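Side-chain contacts in glycerol trinitrate reductase (Agrobacterium tumefaciens, PDB 5EPD), which probably acts as an FMN-dependent oxidoreductase of the Old Yellow Enzyme family that reduces glycerol trinitrate, built on a TIM barrel: residues 93-96 and 97-101; 200-203 and 204-207; 323-327 and 328-332. All blocks are in the same frame, centred on the assembly; numbering follows the deposited sequence.

Contact 1. Residues 93-96 and 97-101; sequences GIYT and QAQID
One side-chain oxygen, Gln99 OE1, takes two consecutive backbone N-H groups of the loop that leads into helix 97-112. Tyr95 N lies 2.7 Å from Gln99 OE1, nearly in line with its C=O bond (179°), whereas Thr96 N, 3.0 Å from the same OE1, stands well above the carbonyl plane. In return Gln99 N donates weakly to Thr96 OG1, 3.4 Å away; with Thr96 N to Gln99 OE1 this makes a capping box with Thr96 as N-cap. Thr96 OG1 faces the helix end because it sits between its own backbone N and carbonyl carbon (chi1 70°). Gln99 OE1 also hangs over one face of the Tyr95 ring, 3.6 Å from Tyr95 CD1 and offset toward the rim, with amide and ring planes 83° apart. On the apolar side Ile94 CD1 meets Ile100 CG1 at 4.0 Å, the two chains crossing at about a right angle beside helix 171-187. Gln99 NE2 donates to Gly54 O, so both ends of the buried amide are engaged. This pairing fixes the amide's flip, with oxygen toward the loop N-H groups and nitrogen toward Gly54, and ties the start of the helix to two separate loops.

Contact 2. Residues 200-203 and 204-207; sequences GYLL and EQFA
Tyr201 O starts the helical bonding of 202-207, receiving Gln205 N at 2.9 Å and, in a weak bond bent to 121°, Glu204 N; Tyr201 is thus the N-cap, and Gly200 before it has positive phi (82°). The side chains of Glu204 and Gln205 reach back to the two polar backbone atoms of Gly200. Gln205 NE2 donates to Gly200 O at 2.8 Å, and the bond is nearly straight (168°), with the acceptor close to the amide plane. The Gln205 chain is extended beyond CG, which carries the amide past Tyr201 to that carbonyl. Its nitrogen also binds Val124 O and its oxygen accepts from Arg126 N, so three backbone groups from two parts of the chain hold the buried amide in one orientation. Glu204 OE1 lies 2.6 Å from Gly200 N, but the poor angle makes this bond weak despite its shortness; the other carboxylate oxygen, OE2, pairs with Lys208 in a salt bridge. On another side of the turn, Leu202 and Phe206 lie side by side and point the same way, Leu202 CD1 touching Phe206 CE1 at 3.8 Å. Leu202 O lies 3.4 Å from Phe206 CD1, at the ring edge and in its plane. Helix 171-187 packs against both of these side chains, while helix 227-240 covers Leu203 and Phe206. This is a short, buried helix following strand 193-196 of the TIM barrel, with its N-terminal turn joined through Gln205 to the loop after strand 117-122.

Contact 3. Residues 323-327 and 328-332; sequences TSHLA and DGRAD
His325 O accepts Arg330 N at 3.1 Å and Leu326 O accepts Gly329 N at 3.0 Å, two bonds that close a Schellman motif at the C-terminal end of helix 319-327. Gly329 has the positive phi of this motif and turns the chain toward strand 333-336 of the TIM barrel. The last helical turn adds a short bond from Asp328 N to Ser324 O. The compact part of the contact lies on the barrel side. There, Leu326 CD2 comes 3.2 Å from Asp332 O and also touches Ala331 O, so a methyl group is pressed close against backbone carbonyls as the chain enters the strand. Both torsions of Leu326 lie away from the usual staggered values, so the packing is tight and the exact placement of this methyl is less certain. Ala331 is buried against Tyr311 and Ala313 of strand 310-313; the carboxylate of Asp332 is held by Tyr311 N and a salt bridge to Arg304.

The solvent side is made by the exposed Asp328, Gly329 and Arg330, and Arg330 folds back over His325 instead of reaching away from the helix. With CG anti to the carbonyl carbon (chi1 -58°) and chi2 extended, CD comes over the imidazole face; the bend at chi3 then directs the guanidinium. The resulting CH-pi contact places Arg330 CD 3.7 Å from the His325 ring centroid, 22° off the ring normal and displaced toward the rim. Ring and guanidinium planes are inclined by 42°, so the two groups do not stack flat. Further out, a salt bridge to Asp328 anchors the arginine: Arg330 NE donates to Asp328 OD2 at 3.0 Å, with OD2 in the guanidinium plane and NE arriving on the anti side of that oxygen.

Contact 2 is fully buried, contact 1 is partly buried, and contact 3 lies at the surface; contacts 1 and 3 are on opposite sides of the chain's centre, their own centres about 37 Å apart. None touches another, yet contacts 1 and 2 both pack against helix 171-187. Each involves a helix end of the TIM barrel: contacts 1 and 2 are N-terminal starts, contact 3 a C-terminal stop leading into a strand. Chemistry follows place. In the two more buried contacts glutamine amides bind backbone groups, including those of other loops, whereas contact 3 ends its helix with backbone bonds at the surface, beside an arginine that is salt-bridged to an aspartate and makes a CH-pi contact with a histidine.

Contact 1. Residues 93-96 and 97-101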
loop_
_atom_site.group_PDB
_atom_site.type_symbol
_atom_site.label_atom_id
_atom_site.label_comp_id
_atom_site.label_asym_id
_atom_site.label_seq_id
_atom_site.Cartn_x
_atom_site.Cartn_y
_atom_site.Cartn_z
ATOM N N GLY A 93 -6.197 9.012 -7.636
ATOM C CA GLY A 93 -6.435 9.772 -6.406
ATOM C C GLY A 93 -7.648 9.305 -5.644
ATOM O O GLY A 93 -8.386 8.404 -6.070
ATOM N N ILE A 94 -7.840 9.900 -4.478
ATOM C CA ILE A 94 -9.030 9.617 -3.692
ATOM C C ILE A 94 -9.457 10.907 -3.000
ATOM O O ILE A 94 -9.957 10.882 -1.890
ATOM C CB ILE A 94 -8.792 8.426 -2.721
ATOM C CG1 ILE A 94 -10.067 8.021 -1.968
ATOM C CG2 ILE A 94 -7.676 8.743 -1.737
ATOM C CD1 ILE A 94 -11.251 7.792 -2.886
ATOM N N TYR A 95 -9.265 12.042 -3.669
ATOM C CA TYR A 95 -9.556 13.333 -3.048
ATOM C C TYR A 95 -10.628 14.158 -3.749
ATOM O O TYR A 95 -11.146 15.082 -3.131
ATOM C CB TYR A 95 -8.273 14.165 -2.873
ATOM C CG TYR A 95 -7.440 14.428 -4.145
ATOM C CD1 TYR A 95 -6.413 13.574 -4.513
ATOM C CD2 TYR A 95 -7.664 15.552 -4.933
ATOM C CE1 TYR A 95 -5.647 13.809 -5.638
ATOM C CE2 TYR A 95 -6.900 15.799 -6.059
ATOM C CZ TYR A 95 -5.888 14.921 -6.405
ATOM O OH TYR A 95 -5.122 15.149 -7.522
ATOM N N THR A 96 -10.943 13.855 -5.014
ATOM C CA THR A 96 -12.025 14.543 -5.738
ATOM C C THR A 96 -13.192 13.580 -5.990
ATOM O O THR A 96 -12.986 12.366 -6.066
ATOM C CB THR A 96 -11.567 15.092 -7.100
ATOM O OG1 THR A 96 -11.317 14.002 -7.994
ATOM C CG2 THR A 96 -10.340 15.950 -6.967
ATOM N N GLN A 97 -14.405 14.128 -6.126
ATOM C CA GLN A 97 -15.598 13.322 -6.448
ATOM C C GLN A 97 -15.453 12.477 -7.712
ATOM O O GLN A 97 -15.911 11.326 -7.719
ATOM C CB GLN A 97 -16.851 14.197 -6.609
ATOM C CG GLN A 97 -18.156 13.406 -6.551
ATOM C CD GLN A 97 -18.384 12.711 -5.195
ATOM O OE1 GLN A 97 -18.009 13.229 -4.147
ATOM N NE2 GLN A 97 -19.001 11.530 -5.219
ATOM N N ALA A 98 -14.858 13.047 -8.774
ATOM C CA ALA A 98 -14.546 12.307 -10.013
ATOM C C ALA A 98 -13.831 10.987 -9.709
ATOM O O ALA A 98 -14.233 9.931 -10.190
ATOM C CB ALA A 98 -13.696 13.151 -10.959
ATOM N N GLN A 99 -12.794 11.048 -8.873
ATOM C CA GLN A 99 -12.052 9.845 -8.477
ATOM C C GLN A 99 -12.917 8.872 -7.669
ATOM O O GLN A 99 -12.976 7.673 -7.964
ATOM C CB GLN A 99 -10.814 10.239 -7.678
ATOM C CG GLN A 99 -9.794 11.038 -8.491
ATOM C CD GLN A 99 -8.933 11.970 -7.635
ATOM O OE1 GLN A 99 -9.052 12.007 -6.394
ATOM N NE2 GLN A 99 -8.079 12.759 -8.302
ATOM N N ILE A 100 -13.602 9.386 -6.659
ATOM C CA ILE A 100 -14.499 8.560 -5.875
ATOM C C ILE A 100 -15.413 7.754 -6.802
ATOM O O ILE A 100 -15.506 6.512 -6.699
ATOM C CB ILE A 100 -15.340 9.430 -4.925
ATOM C CG1 ILE A 100 -14.423 10.092 -3.882
ATOM C CG2 ILE A 100 -16.409 8.590 -4.231
ATOM C CD1 ILE A 100 -15.118 11.099 -2.984
ATOM N N ASP A 101 -16.062 8.469 -7.731
ATOM C CA ASP A 101 -17.039 7.856 -8.631
ATOM C C ASP A 101 -16.400 6.835 -9.567
ATOM O O ASP A 101 -16.997 5.779 -9.811
ATOM C CB ASP A 101 -17.845 8.918 -9.387
ATOM C CG ASP A 101 -18.674 9.784 -8.447
ATOM O OD1 ASP A 101 -18.768 9.478 -7.229
ATOM O OD2 ASP A 101 -19.213 10.794 -8.925
#

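Contact 2. Residues 200-203 and 204-207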
loop_
_atom_site.group_PDB
_atom_site.type_symbol
_atom_site.label_atom_id
_atom_site.label_comp_id
_atom_site.label_asym_id
_atom_site.label_seq_id
_atom_site.Cartn_x
_atom_site.Cartn_y
_atom_site.Cartn_z
ATOM N N GLY A 200 9.667 3.978 1.950
ATOM C CA GLY A 200 10.355 5.277 1.811
ATOM C C GLY A 200 9.494 6.517 1.612
ATOM O O GLY A 200 10.027 7.591 1.368
ATOM N N TYR A 201 8.172 6.378 1.713
ATOM C CA TYR A 201 7.255 7.492 1.463
ATOM C C TYR A 201 7.049 8.288 2.756
ATOM O O TYR A 201 7.748 8.021 3.733
ATOM C CB TYR A 201 5.966 6.949 0.871
ATOM C CG TYR A 201 6.237 6.240 -0.449
ATOM C CD1 TYR A 201 6.728 6.943 -1.552
ATOM C CD2 TYR A 201 6.048 4.866 -0.581
ATOM C CE1 TYR A 201 6.994 6.312 -2.752
ATOM C CE2 TYR A 201 6.311 4.228 -1.787
ATOM C CZ TYR A 201 6.777 4.963 -2.869
ATOM O OH TYR A 201 7.043 4.332 -4.048
ATOM N N LEU A 202 6.127 9.264 2.756
ATOM C CA LEU A 202 6.130 10.358 3.742
ATOM C C LEU A 202 6.266 9.866 5.175
ATOM O O LEU A 202 7.137 10.340 5.954
ATOM C CB LEU A 202 4.863 11.218 3.637
ATOM C CG LEU A 202 4.810 12.445 4.562
ATOM C CD1 LEU A 202 5.941 13.431 4.285
ATOM C CD2 LEU A 202 3.483 13.173 4.448
ATOM N N LEU A 203 5.414 8.920 5.530
ATOM C CA LEU A 203 5.288 8.573 6.934
ATOM C C LEU A 203 6.533 7.833 7.417
ATOM O O LEU A 203 6.894 7.968 8.586
ATOM C CB LEU A 203 4.007 7.764 7.194
ATOM C CG LEU A 203 2.699 8.350 6.634
ATOM C CD1 LEU A 203 1.482 7.469 6.938
ATOM C CD2 LEU A 203 2.501 9.777 7.145
ATOM N N GLU A 204 7.170 7.049 6.531
ATOM C CA GLU A 204 8.413 6.349 6.855
ATOM C C GLU A 204 9.588 7.348 6.872
ATOM O O GLU A 204 10.564 7.183 7.644
ATOM C CB GLU A 204 8.714 5.197 5.874
ATOM C CG GLU A 204 9.998 4.426 6.245
ATOM C CD GLU A 204 10.399 3.311 5.274
ATOM O OE1 GLU A 204 10.903 3.608 4.161
ATOM O OE2 GLU A 204 10.264 2.128 5.652
ATOM N N GLN A 205 9.509 8.386 6.039
ATOM C CA GLN A 205 10.550 9.400 6.031
ATOM C C GLN A 205 10.644 10.001 7.428
ATOM O O GLN A 205 11.725 10.318 7.885
ATOM C CB GLN A 205 10.254 10.507 5.022
ATOM C CG GLN A 205 10.582 10.165 3.587
ATOM C CD GLN A 205 9.701 10.929 2.620
ATOM O OE1 GLN A 205 9.504 12.148 2.758
ATOM N NE2 GLN A 205 9.163 10.223 1.634
ATOM N N PHE A 206 9.488 10.165 8.072
ATOM C CA PHE A 206 9.410 10.691 9.433
ATOM C C PHE A 206 9.902 9.666 10.451
ATOM O O PHE A 206 10.616 10.031 11.383
ATOM C CB PHE A 206 7.959 11.109 9.785
ATOM C CG PHE A 206 7.626 12.546 9.449
ATOM C CD1 PHE A 206 7.218 12.902 8.171
ATOM C CD2 PHE A 206 7.719 13.546 10.422
ATOM C CE1 PHE A 206 6.900 14.218 7.863
ATOM C CE2 PHE A 206 7.409 14.868 10.113
ATOM C CZ PHE A 206 6.987 15.205 8.835
ATOM N N ALA A 207 9.486 8.412 10.275
ATOM C CA ALA A 207 9.831 7.326 11.164
ATOM C C ALA A 207 11.336 6.976 11.244
ATOM O O ALA A 207 11.848 6.628 12.316
ATOM C CB ALA A 207 9.034 6.086 10.772
#

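Contact 3. Residues 323-327 and 328-332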
loop_
_atom_site.group_PDB
_atom_site.type_symbol
_atom_site.label_atom_id
_atom_site.label_comp_id
_atom_site.label_asym_id
_atom_site.label_seq_id
_atom_site.Cartn_x
_atom_site.Cartn_y
_atom_site.Cartn_z
ATOM N N THR A 323 2.747 -21.454 3.539
ATOM C CA THR A 323 1.901 -22.410 4.208
ATOM C C THR A 323 2.492 -22.775 5.555
ATOM O O THR A 323 1.769 -22.935 6.541
ATOM C CB THR A 323 1.765 -23.688 3.356
ATOM O OG1 THR A 323 1.061 -23.389 2.147
ATOM C CG2 THR A 323 1.005 -24.775 4.105
ATOM N N SER A 324 3.812 -22.934 5.576
ATOM C CA SER A 324 4.548 -23.250 6.800
ATOM C C SER A 324 4.533 -22.042 7.750
ATOM O O SER A 324 4.295 -22.190 8.957
ATOM C CB SER A 324 5.991 -23.647 6.460
ATOM O OG SER A 324 6.716 -22.560 5.900
ATOM N N HIS A 325 4.798 -20.863 7.174
ATOM C CA HIS A 325 4.698 -19.567 7.848
ATOM C C HIS A 325 3.335 -19.367 8.538
ATOM O O HIS A 325 3.257 -18.797 9.621
ATOM C CB HIS A 325 4.894 -18.464 6.810
ATOM C CG HIS A 325 5.895 -17.424 7.193
ATOM N ND1 HIS A 325 5.555 -16.098 7.380
ATOM C CD2 HIS A 325 7.233 -17.501 7.383
ATOM C CE1 HIS A 325 6.637 -15.405 7.687
ATOM N NE2 HIS A 325 7.668 -16.234 7.697
ATOM N N LEU A 326 2.263 -19.820 7.894
ATOM C CA LEU A 326 0.913 -19.748 8.470
ATOM C C LEU A 326 0.712 -20.816 9.542
ATOM O O LEU A 326 0.250 -20.510 10.633
ATOM C CB LEU A 326 -0.163 -19.895 7.377
ATOM C CG LEU A 326 -0.701 -18.587 6.770
ATOM C CD1 LEU A 326 -0.858 -18.712 5.273
ATOM C CD2 LEU A 326 -2.037 -18.186 7.364
ATOM N N ALA A 327 1.038 -22.064 9.202
ATOM C CA ALA A 327 1.038 -23.198 10.148
ATOM C C ALA A 327 1.849 -22.885 11.406
ATOM O O ALA A 327 1.450 -23.238 12.505
ATOM C CB ALA A 327 1.598 -24.451 9.475
ATOM N N ASP A 328 2.974 -22.202 11.224
ATOM C CA ASP A 328 3.870 -21.825 12.312
ATOM C C ASP A 328 3.356 -20.693 13.207
ATOM O O ASP A 328 3.994 -20.376 14.187
ATOM C CB ASP A 328 5.215 -21.381 11.725
ATOM C CG ASP A 328 6.378 -21.678 12.640
ATOM O OD1 ASP A 328 6.428 -22.826 13.137
ATOM O OD2 ASP A 328 7.246 -20.788 12.847
ATOM N N GLY A 329 2.239 -20.056 12.859
ATOM C CA GLY A 329 1.660 -18.967 13.667
ATOM C C GLY A 329 2.324 -17.610 13.468
ATOM O O GLY A 329 2.036 -16.677 14.215
ATOM N N ARG A 330 3.194 -17.489 12.459
ATOM C CA ARG A 330 3.941 -16.246 12.178
ATOM C C ARG A 330 3.083 -15.155 11.528
ATOM O O ARG A 330 3.346 -13.954 11.722
ATOM C CB ARG A 330 5.127 -16.530 11.259
ATOM C CG ARG A 330 6.098 -17.547 11.822
ATOM C CD ARG A 330 6.919 -18.213 10.735
ATOM N NE ARG A 330 8.272 -18.476 11.214
ATOM C CZ ARG A 330 9.330 -17.692 11.002
ATOM N NH1 ARG A 330 9.237 -16.577 10.278
ATOM N NH2 ARG A 330 10.508 -18.034 11.517
ATOM N N ALA A 331 2.075 -15.573 10.754
ATOM C CA ALA A 331 1.136 -14.654 10.109
ATOM C C ALA A 331 -0.222 -15.279 9.979
ATOM O O ALA A 331 -0.375 -16.499 10.086
ATOM C CB ALA A 331 1.627 -14.253 8.730
ATOM N N ASP A 332 -1.200 -14.419 9.711
ATOM C CA ASP A 332 -2.595 -14.824 9.493
ATOM C C ASP A 332 -3.001 -14.788 8.006
ATOM O O ASP A 332 -3.866 -15.550 7.580
ATOM C CB ASP A 332 -3.480 -13.876 10.283
ATOM C CG ASP A 332 -3.037 -13.753 11.724
ATOM O OD1 ASP A 332 -2.953 -14.819 12.371
ATOM O OD2 ASP A 332 -2.735 -12.615 12.185
#